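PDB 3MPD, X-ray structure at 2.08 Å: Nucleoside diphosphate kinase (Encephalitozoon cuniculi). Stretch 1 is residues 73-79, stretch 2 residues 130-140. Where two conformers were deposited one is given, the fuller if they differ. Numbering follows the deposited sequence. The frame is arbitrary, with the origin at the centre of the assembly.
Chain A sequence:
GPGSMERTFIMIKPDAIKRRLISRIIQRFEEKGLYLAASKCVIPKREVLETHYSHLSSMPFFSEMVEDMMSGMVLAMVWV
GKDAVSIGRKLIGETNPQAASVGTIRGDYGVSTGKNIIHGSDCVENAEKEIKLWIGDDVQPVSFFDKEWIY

Stretch 1 (73-79) MVLAMVW
Stretch 2 130-140: EIKLWIGDDVQ

Residues 74-79 form an extended strand that packs against a helix that includes residues 130-134 and against residues that follow. The contact is wholly apolar, burying 282 Å² with no hydrogen bond between the stretches. Strand alternation directs the CA-to-CB bonds of Val74, Ala76 and Val78 toward the second stretch, whereas that of Met77 points away. Register is set by CA-CA distances of 7.4 Å for Ala76-Trp134 and 7.2 Å for Val78-Ile131.

Val78 (phi/psi -118/130, chi1 t) covers the most surface. Its CG1 lies 3.9 Å from Ile131 CD1; the CA-to-CB bond of Ile131 points sideways, but its m,t rotamer carries CD1 to the strand. Val78 CG2 sits 4.0 Å from Ile135 CG1 and 4.5 Å from Val139 CG2 (Val139 chi1 t).

Ile135 (-110/-53), in the m,m rotamer, bridges two strand residues, since its CD1 also reaches Ala76 CB at 4.1 Å. Its backbone N donates to Ile131 O at 2.8 Å, and Gly136 N reaches the same Ile131 O at 3.0 Å. Gly136 then leaves helical geometry at 138/-179, where a CB would jam against the preceding carbonyl.

Trp134 (chi1 m, chi2 93°) extends the contact toward Val74, whose CG2 (chi1 m) approaches CZ3 of Trp134 obliquely at 4.4 Å.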

# COMPACT_ATOMS: atom_id res chain seq x y z
N MET A 73 8.77 -10.46 -2.97
CA MET A 73 7.72 -9.83 -2.19
C MET A 73 6.52 -9.51 -3.07
O MET A 73 6.68 -9.08 -4.24
CB MET A 73 8.28 -8.55 -1.58
CG MET A 73 7.51 -7.97 -0.41
SD MET A 73 8.22 -6.34 -0.07
CE MET A 73 7.28 -5.32 -1.20
N VAL A 74 5.32 -9.72 -2.52
CA VAL A 74 4.07 -9.32 -3.15
C VAL A 74 3.45 -8.25 -2.27
O VAL A 74 3.78 -8.19 -1.08
CB VAL A 74 3.04 -10.51 -3.33
CG1 VAL A 74 3.58 -11.58 -4.29
CG2 VAL A 74 2.67 -11.16 -2.00
N LEU A 75 2.59 -7.41 -2.85
CA LEU A 75 1.74 -6.50 -2.06
C LEU A 75 0.29 -6.98 -2.07
O LEU A 75 -0.42 -6.88 -3.09
CB LEU A 75 1.85 -5.04 -2.54
CG LEU A 75 1.06 -3.97 -1.76
CD1 LEU A 75 1.53 -3.89 -0.29
CD2 LEU A 75 1.18 -2.59 -2.43
N ALA A 76 -0.14 -7.52 -0.93
CA ALA A 76 -1.48 -8.06 -0.77
C ALA A 76 -2.43 -7.00 -0.20
O ALA A 76 -2.10 -6.36 0.81
CB ALA A 76 -1.44 -9.28 0.15
N MET A 77 -3.60 -6.85 -0.82
CA MET A 77 -4.56 -5.81 -0.43
C MET A 77 -5.98 -6.30 -0.41
O MET A 77 -6.34 -7.23 -1.14
CB MET A 77 -4.52 -4.63 -1.46
CG MET A 77 -3.23 -3.84 -1.43
SD MET A 77 -2.94 -2.75 -2.86
CE MET A 77 -2.49 -3.90 -4.13
N VAL A 78 -6.80 -5.61 0.36
CA VAL A 78 -8.24 -5.77 0.29
C VAL A 78 -8.84 -4.43 -0.12
O VAL A 78 -8.52 -3.39 0.45
CB VAL A 78 -8.86 -6.23 1.64
CG1 VAL A 78 -10.38 -6.46 1.50
CG2 VAL A 78 -8.15 -7.49 2.14
N TRP A 79 -9.70 -4.48 -1.13
CA TRP A 79 -10.40 -3.30 -1.63
C TRP A 79 -11.90 -3.55 -1.48
O TRP A 79 -12.38 -4.63 -1.82
CB TRP A 79 -10.02 -3.02 -3.09
CG TRP A 79 -8.65 -2.46 -3.27
CD1 TRP A 79 -7.47 -3.17 -3.37
CD2 TRP A 79 -8.28 -1.07 -3.37
NE1 TRP A 79 -6.40 -2.30 -3.54
CE2 TRP A 79 -6.87 -1.01 -3.55
CE3 TRP A 79 -9.00 0.13 -3.32
CZ2 TRP A 79 -6.17 0.19 -3.68
CZ3 TRP A 79 -8.31 1.33 -3.46
CH2 TRP A 79 -6.90 1.35 -3.62
N GLU A 130 -9.42 -16.11 0.01
CA GLU A 130 -8.12 -15.47 -0.20
C GLU A 130 -7.80 -14.44 0.90
O GLU A 130 -6.68 -14.40 1.40
CB GLU A 130 -8.00 -14.83 -1.60
CG GLU A 130 -7.98 -15.87 -2.74
CD GLU A 130 -8.33 -15.29 -4.12
OE1 GLU A 130 -8.42 -14.03 -4.27
OE2 GLU A 130 -8.49 -16.10 -5.08
N ILE A 131 -8.79 -13.63 1.27
CA ILE A 131 -8.60 -12.68 2.38
C ILE A 131 -8.18 -13.39 3.69
O ILE A 131 -7.20 -12.99 4.32
CB ILE A 131 -9.83 -11.79 2.58
CG1 ILE A 131 -9.97 -10.83 1.40
CG2 ILE A 131 -9.73 -11.01 3.91
CD1 ILE A 131 -11.33 -10.20 1.24
N LYS A 132 -8.90 -14.46 4.06
CA LYS A 132 -8.56 -15.23 5.28
C LYS A 132 -7.21 -15.93 5.16
O LYS A 132 -6.50 -16.08 6.14
CB LYS A 132 -9.66 -16.25 5.63
CG LYS A 132 -11.04 -15.64 5.93
CD LYS A 132 -12.09 -16.74 6.15
CE LYS A 132 -13.45 -16.33 5.57
NZ LYS A 132 -14.21 -17.54 5.09
N LEU A 133 -6.87 -16.36 3.95
CA LEU A 133 -5.60 -17.03 3.71
C LEU A 133 -4.40 -16.09 3.86
O LEU A 133 -3.44 -16.41 4.55
CB LEU A 133 -5.61 -17.66 2.31
CG LEU A 133 -4.44 -18.53 1.91
CD1 LEU A 133 -4.24 -19.75 2.87
CD2 LEU A 133 -4.62 -18.95 0.45
N TRP A 134 -4.48 -14.92 3.23
CA TRP A 134 -3.35 -13.99 3.16
C TRP A 134 -3.30 -12.90 4.23
O TRP A 134 -2.21 -12.45 4.60
CB TRP A 134 -3.33 -13.29 1.80
CG TRP A 134 -3.05 -14.17 0.65
CD1 TRP A 134 -3.96 -14.82 -0.14
CD2 TRP A 134 -1.76 -14.49 0.13
NE1 TRP A 134 -3.31 -15.52 -1.13
CE2 TRP A 134 -1.97 -15.34 -0.98
CE3 TRP A 134 -0.46 -14.14 0.49
CZ2 TRP A 134 -0.91 -15.83 -1.75
CZ3 TRP A 134 0.59 -14.64 -0.25
CH2 TRP A 134 0.36 -15.48 -1.36
N ILE A 135 -4.47 -12.44 4.67
CA ILE A 135 -4.58 -11.25 5.53
C ILE A 135 -5.01 -11.61 6.94
O ILE A 135 -4.35 -11.21 7.91
CB ILE A 135 -5.58 -10.20 4.96
CG1 ILE A 135 -5.25 -9.83 3.53
CG2 ILE A 135 -5.60 -8.95 5.84
CD1 ILE A 135 -3.96 -9.05 3.37
N GLY A 136 -6.11 -12.34 7.08
CA GLY A 136 -6.59 -12.78 8.39
C GLY A 136 -8.10 -12.65 8.49
O GLY A 136 -8.76 -12.23 7.53
N ASP A 137 -8.65 -13.00 9.64
CA ASP A 137 -10.11 -12.99 9.82
C ASP A 137 -10.62 -11.69 10.44
O ASP A 137 -11.83 -11.55 10.66
CB ASP A 137 -10.59 -14.16 10.69
CG ASP A 137 -9.48 -15.07 11.13
OD1 ASP A 137 -8.86 -15.73 10.27
OD2 ASP A 137 -9.23 -15.13 12.36
N ASP A 138 -9.71 -10.76 10.74
CA ASP A 138 -10.12 -9.57 11.48
C ASP A 138 -9.90 -8.23 10.75
O ASP A 138 -9.66 -7.21 11.41
CB ASP A 138 -9.53 -9.56 12.91
N VAL A 139 -9.99 -8.24 9.40
CA VAL A 139 -9.89 -6.98 8.60
C VAL A 139 -10.89 -5.98 9.14
O VAL A 139 -12.10 -6.24 9.23
CB VAL A 139 -10.11 -7.18 7.07
CG1 VAL A 139 -10.19 -5.84 6.33
CG2 VAL A 139 -9.03 -8.04 6.47
N GLN A 140 -10.39 -4.83 9.55
CA GLN A 140 -11.26 -3.88 10.22
C GLN A 140 -12.04 -3.03 9.19
O GLN A 140 -11.53 -2.75 8.08
CB GLN A 140 -10.49 -3.03 11.26
CG GLN A 140 -10.05 -3.84 12.52
CD GLN A 140 -11.23 -4.40 13.32
OE1 GLN A 140 -12.08 -3.65 13.79
NE2 GLN A 140 -11.28 -5.73 13.48